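Local atomic coordinates of beta-galactosidase (Marinomonas sp. ef1, PDB entry 6Y2K), a protein that probably hydrolyses terminal beta-D-galactosyl residues from beta-galactosides, working as a cold-active hexameric enzyme of glycoside hydrolase family 42. Residues L209-R213 / D419-S423; R335-W339 / A648-I652. All blocks are in the same frame, centred on the assembly; numbering follows the deposited sequence. Where two conformers were deposited one is given.

Contact 1. Residues L209-R213 / D419-S423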
loop_
_atom_site.group_PDB
_atom_site.type_symbol
_atom_site.label_atom_id
_atom_site.label_comp_id
_atom_site.label_asym_id
_atom_site.label_seq_id
_atom_site.Cartn_x
_atom_site.Cartn_y
_atom_site.Cartn_z
ATOM N N LEU A 209 -28.497 -33.915 8.324
ATOM C CA LEU A 209 -27.495 -34.979 8.193
ATOM C C LEU A 209 -28.103 -36.313 7.722
ATOM O O LEU A 209 -27.577 -36.953 6.791
ATOM C CB LEU A 209 -26.717 -35.162 9.504
ATOM C CG LEU A 209 -25.575 -36.180 9.478
ATOM C CD1 LEU A 209 -24.583 -35.896 8.360
ATOM C CD2 LEU A 209 -24.855 -36.205 10.814
ATOM N N ASP A 210 -29.194 -36.731 8.361
ATOM C CA ASP A 210 -29.946 -37.916 7.911
ATOM C C ASP A 210 -30.463 -37.757 6.472
ATOM O O ASP A 210 -30.447 -38.731 5.700
ATOM C CB ASP A 210 -31.111 -38.240 8.858
ATOM C CG ASP A 210 -30.695 -39.086 10.060
ATOM O OD1 ASP A 210 -29.553 -39.594 10.124
ATOM O OD2 ASP A 210 -31.550 -39.269 10.950
ATOM N N PHE A 211 -30.878 -36.544 6.096
ATOM C CA PHE A 211 -31.283 -36.294 4.713
ATOM C C PHE A 211 -30.122 -36.514 3.730
ATOM O O PHE A 211 -30.303 -37.166 2.689
ATOM C CB PHE A 211 -31.902 -34.900 4.536
ATOM C CG PHE A 211 -32.458 -34.670 3.164
ATOM C CD1 PHE A 211 -33.515 -35.440 2.703
ATOM C CD2 PHE A 211 -31.911 -33.709 2.323
ATOM C CE1 PHE A 211 -34.026 -35.253 1.430
ATOM C CE2 PHE A 211 -32.429 -33.506 1.050
ATOM C CZ PHE A 211 -33.481 -34.287 0.604
ATOM N N GLN A 212 -28.935 -35.994 4.066
ATOM C CA GLN A 212 -27.744 -36.189 3.232
ATOM C C GLN A 212 -27.405 -37.665 3.104
ATOM O O GLN A 212 -27.102 -38.141 2.015
ATOM C CB GLN A 212 -26.531 -35.442 3.797
ATOM C CG GLN A 212 -25.360 -35.315 2.828
ATOM C CD GLN A 212 -25.434 -34.084 1.933
ATOM O OE1 GLN A 212 -25.941 -33.043 2.336
ATOM N NE2 GLN A 212 -24.909 -34.196 0.719
ATOM N N ARG A 213 -27.448 -38.368 4.232
ATOM C CA ARG A 213 -27.168 -39.798 4.268
ATOM C C ARG A 213 -28.141 -40.569 3.388
ATOM O O ARG A 213 -27.729 -41.459 2.629
ATOM C CB ARG A 213 -27.232 -40.321 5.705
ATOM C CG ARG A 213 -26.084 -39.845 6.584
ATOM C CD ARG A 213 -26.477 -39.887 8.051
ATOM N NE ARG A 213 -25.337 -39.799 8.965
ATOM C CZ ARG A 213 -25.439 -39.698 10.294
ATOM N NH1 ARG A 213 -26.628 -39.657 10.888
ATOM N NH2 ARG A 213 -24.337 -39.633 11.045
ATOM N N ASP A 419 -19.073 -38.778 5.929
ATOM C CA ASP A 419 -20.047 -38.472 6.965
ATOM C C ASP A 419 -19.598 -37.292 7.830
ATOM O O ASP A 419 -20.411 -36.426 8.158
ATOM C CB ASP A 419 -20.362 -39.697 7.829
ATOM C CG ASP A 419 -21.681 -39.570 8.543
ATOM O OD1 ASP A 419 -22.723 -39.746 7.873
ATOM O OD2 ASP A 419 -21.676 -39.285 9.765
ATOM N N ALA A 420 -18.309 -37.253 8.179
ATOM C CA ALA A 420 -17.719 -36.110 8.890
ATOM C C ALA A 420 -17.813 -34.830 8.054
ATOM O O ALA A 420 -18.173 -33.773 8.571
ATOM C CB ALA A 420 -16.264 -36.386 9.262
ATOM N N CYS A 421 -17.506 -34.942 6.764
ATOM C CA CYS A 421 -17.642 -33.813 5.835
ATOM C C CYS A 421 -19.045 -33.193 5.865
ATOM O O CYS A 421 -19.190 -31.972 5.982
ATOM C CB CYS A 421 -17.296 -34.248 4.409
ATOM S SG CYS A 421 -17.111 -32.871 3.270
ATOM N N TRP A 422 -20.070 -34.040 5.799
ATOM C CA TRP A 422 -21.469 -33.590 5.850
ATOM C C TRP A 422 -21.792 -32.910 7.185
ATOM O O TRP A 422 -22.359 -31.813 7.207
ATOM C CB TRP A 422 -22.440 -34.756 5.615
ATOM C CG TRP A 422 -22.194 -35.529 4.348
ATOM C CD1 TRP A 422 -21.645 -35.054 3.193
ATOM C CD2 TRP A 422 -22.524 -36.902 4.099
ATOM N NE1 TRP A 422 -21.587 -36.054 2.250
ATOM C CE2 TRP A 422 -22.126 -37.196 2.777
ATOM C CE3 TRP A 422 -23.112 -37.913 4.865
ATOM C CZ2 TRP A 422 -22.309 -38.457 2.200
ATOM C CZ3 TRP A 422 -23.288 -39.176 4.294
ATOM C CH2 TRP A 422 -22.884 -39.432 2.970
ATOM N N SER A 423 -21.409 -33.552 8.285
ATOM C CA SER A 423 -21.606 -32.997 9.620
ATOM C C SER A 423 -20.998 -31.592 9.748
ATOM O O SER A 423 -21.690 -30.632 10.103
ATOM C CB SER A 423 -21.014 -33.932 10.684
ATOM O OG SER A 423 -21.030 -33.301 11.963
#

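Contact 2. Residues R335-W339 / A648-I652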
loop_
_atom_site.group_PDB
_atom_site.type_symbol
_atom_site.label_atom_id
_atom_site.label_comp_id
_atom_site.label_asym_id
_atom_site.label_seq_id
_atom_site.Cartn_x
_atom_site.Cartn_y
_atom_site.Cartn_z
ATOM N N ARG A 335 1.646 -33.924 -20.151
ATOM C CA ARG A 335 2.652 -34.917 -19.734
ATOM C C ARG A 335 2.814 -34.932 -18.214
ATOM O O ARG A 335 2.841 -35.999 -17.602
ATOM C CB ARG A 335 3.994 -34.635 -20.410
ATOM C CG ARG A 335 5.193 -35.341 -19.796
ATOM C CD ARG A 335 6.391 -35.245 -20.724
ATOM N NE ARG A 335 7.565 -35.893 -20.146
ATOM C CZ ARG A 335 8.456 -35.307 -19.346
ATOM N NH1 ARG A 335 8.332 -34.036 -18.967
ATOM N NH2 ARG A 335 9.485 -36.018 -18.899
ATOM N N LEU A 336 2.917 -33.736 -17.630
ATOM C CA LEU A 336 3.067 -33.570 -16.184
ATOM C C LEU A 336 1.941 -34.285 -15.440
ATOM O O LEU A 336 2.199 -35.079 -14.539
ATOM C CB LEU A 336 3.092 -32.074 -15.815
ATOM C CG LEU A 336 3.608 -31.606 -14.451
ATOM C CD1 LEU A 336 3.451 -30.097 -14.377
ATOM C CD2 LEU A 336 2.914 -32.235 -13.257
ATOM N N TRP A 337 0.698 -33.990 -15.827
ATOM C CA TRP A 337 -0.475 -34.549 -15.145
ATOM C C TRP A 337 -0.574 -36.056 -15.311
ATOM O O TRP A 337 -1.028 -36.755 -14.403
ATOM C CB TRP A 337 -1.778 -33.892 -15.645
ATOM C CG TRP A 337 -1.857 -32.402 -15.455
ATOM C CD1 TRP A 337 -1.377 -31.680 -14.397
ATOM C CD2 TRP A 337 -2.489 -31.460 -16.331
ATOM N NE1 TRP A 337 -1.654 -30.342 -14.568
ATOM C CE2 TRP A 337 -2.334 -30.178 -15.747
ATOM C CE3 TRP A 337 -3.161 -31.571 -17.565
ATOM C CZ2 TRP A 337 -2.832 -29.011 -16.349
ATOM C CZ3 TRP A 337 -3.654 -30.413 -18.163
ATOM C CH2 TRP A 337 -3.491 -29.145 -17.547
ATOM N N THR A 338 -0.154 -36.551 -16.476
ATOM C CA THR A 338 -0.186 -37.984 -16.771
ATOM C C THR A 338 0.795 -38.746 -15.882
ATOM O O THR A 338 0.396 -39.705 -15.212
ATOM C CB THR A 338 0.081 -38.255 -18.268
ATOM O OG1 THR A 338 -0.826 -37.487 -19.067
ATOM C CG2 THR A 338 -0.099 -39.740 -18.617
ATOM N N TRP A 339 2.066 -38.324 -15.866
ATOM C CA TRP A 339 3.059 -38.935 -14.964
ATOM C C TRP A 339 2.664 -38.800 -13.509
ATOM O O TRP A 339 2.889 -39.712 -12.722
ATOM C CB TRP A 339 4.462 -38.363 -15.169
ATOM C CG TRP A 339 5.193 -39.047 -16.262
ATOM C CD1 TRP A 339 5.591 -38.513 -17.443
ATOM C CD2 TRP A 339 5.579 -40.420 -16.285
ATOM N NE1 TRP A 339 6.227 -39.467 -18.207
ATOM C CE2 TRP A 339 6.225 -40.652 -17.519
ATOM C CE3 TRP A 339 5.448 -41.478 -15.382
ATOM C CZ2 TRP A 339 6.742 -41.901 -17.868
ATOM C CZ3 TRP A 339 5.961 -42.731 -15.736
ATOM C CH2 TRP A 339 6.608 -42.923 -16.962
ATOM N N ALA A 648 7.049 -27.010 -15.192
ATOM C CA ALA A 648 6.046 -27.995 -15.648
ATOM C C ALA A 648 6.683 -29.298 -16.184
ATOM O O ALA A 648 6.234 -29.854 -17.184
ATOM C CB ALA A 648 5.117 -27.366 -16.694
ATOM N N ASP A 649 7.711 -29.780 -15.490
ATOM C CA ASP A 649 8.551 -30.883 -15.954
ATOM C C ASP A 649 8.507 -32.036 -14.956
ATOM O O ASP A 649 8.073 -31.874 -13.805
ATOM C CB ASP A 649 9.989 -30.368 -16.144
ATOM C CG ASP A 649 10.879 -31.290 -16.982
ATOM O OD1 ASP A 649 10.356 -32.171 -17.712
ATOM O OD2 ASP A 649 12.128 -31.117 -16.883
ATOM N N VAL A 650 8.956 -33.200 -15.427
ATOM C CA VAL A 650 8.949 -34.452 -14.688
ATOM C C VAL A 650 10.342 -35.073 -14.788
ATOM O O VAL A 650 10.950 -35.050 -15.859
ATOM C CB VAL A 650 7.948 -35.458 -15.318
ATOM C CG1 VAL A 650 7.897 -36.758 -14.524
ATOM C CG2 VAL A 650 6.554 -34.842 -15.440
ATOM N N ALA A 651 10.839 -35.618 -13.682
ATOM C CA ALA A 651 12.012 -36.493 -13.715
ATOM C C ALA A 651 11.701 -37.781 -12.965
ATOM O O ALA A 651 10.955 -37.769 -11.980
ATOM C CB ALA A 651 13.228 -35.802 -13.121
ATOM N N ILE A 652 12.275 -38.885 -13.444
ATOM C CA ILE A 652 12.054 -40.212 -12.869
ATOM C C ILE A 652 13.416 -40.865 -12.604
ATOM O O ILE A 652 14.259 -40.935 -13.502
ATOM C CB ILE A 652 11.198 -41.107 -13.796
ATOM C CG1 ILE A 652 9.889 -40.372 -14.159
ATOM C CG2 ILE A 652 10.923 -42.454 -13.125
ATOM C CD1 ILE A 652 8.957 -41.136 -15.062
HETATM O O HOH W 1 6.237 -32.207 -18.772
#

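Contact 1. Residues L209-R213 / D419-S423
One arginine, R213, is shared between two aspartates, one on its own helix and one on the helix it meets. D419 receives it in a bidentate salt bridge, R213 NE to D419 OD1 at 2.8 Å and R213 NH2 to D419 OD2 at 3.0 Å, while R213 NH1 bonds D210 OD1 at 3.0 Å. Arginine suits the place: its planar guanidinium offers N-H groups in several directions, and R213 NH2 also bonds the E502 carbonyl. Beside this network W422 lies between the two segments, whose axes approach to 10.1 Å with 140° between N-to-C directions. Q212 CG lies over the face of the W422 five-membered ring, 3.5 Å from its centroid, a CH-pi contact; L209 CD1 is 3.7 Å from W422 CB, as is R213 CG from W422 CZ3. The Q212 amide bonds the A249 carbonyl, and W422 NE1 that of T248. The contact ties TIM-barrel helix 205-233, backed by helix 154-168, whose K167 also bridges D210, to helix 418-426 of the trimerisation-domain region, backed by helix 435-448.

Contact 2. Residues R335-W339 / A648-I652
V650 is the centre of this contact, its branched side chain directed from the strand at the helix. V650 CG2 lies 3.8 Å from L336 CA and V650 CG1 3.8 Å from W339 CB, so a compact beta-branched residue fits between successive helical turns. L336 extends past it, bringing L336 CD1 to 3.6 Å from A648 CA; the small alanine leaves room for this. A648, left-handed in its backbone, belongs to a G1 beta bulge opposite N623, a position more often held by glycine. R335 adds polarity: its guanidinium face lies over V650 CB, while R335 NH1 forms a salt bridge with D649 OD1 at 3.0 Å. A water links R335 NH1 to A648 O, 2.8 Å from each, and R335 NE turns to E388. Farther along, I652 CD1 lies 3.3 Å from the centroid of the W339 six-membered ring, a CH-pi contact in which tryptophan's broad face gives the isoleucine methyl a flat surface. Helix 333-343, the barrel helix between the seventh and eighth strands, thus rests on the small antiparallel sheet near the C terminus, where F620 and F622 of strand 618-623 also touch W339, and packs on helix 377-395 through R335, T338 and W339.

How the contacts relate
From the N terminus, the chain builds an eight-stranded TIM barrel and first passes 209-213, on the helix between its fourth and fifth strands. It next reaches 335-339, between the seventh and eighth. Beyond the barrel, 419-423 follows the first strand of the mixed sheet in the trimerisation-domain region and closes contact 1 across 205 intervening residues. The last strand of the chain, in the small antiparallel sheet, closes contact 2 across 308. The segments alternate, so the two loops cross rather than nest. With centres 37 Å apart, on opposite sides of the chain's centre, the contacts fasten the barrel to two different later parts of the fold.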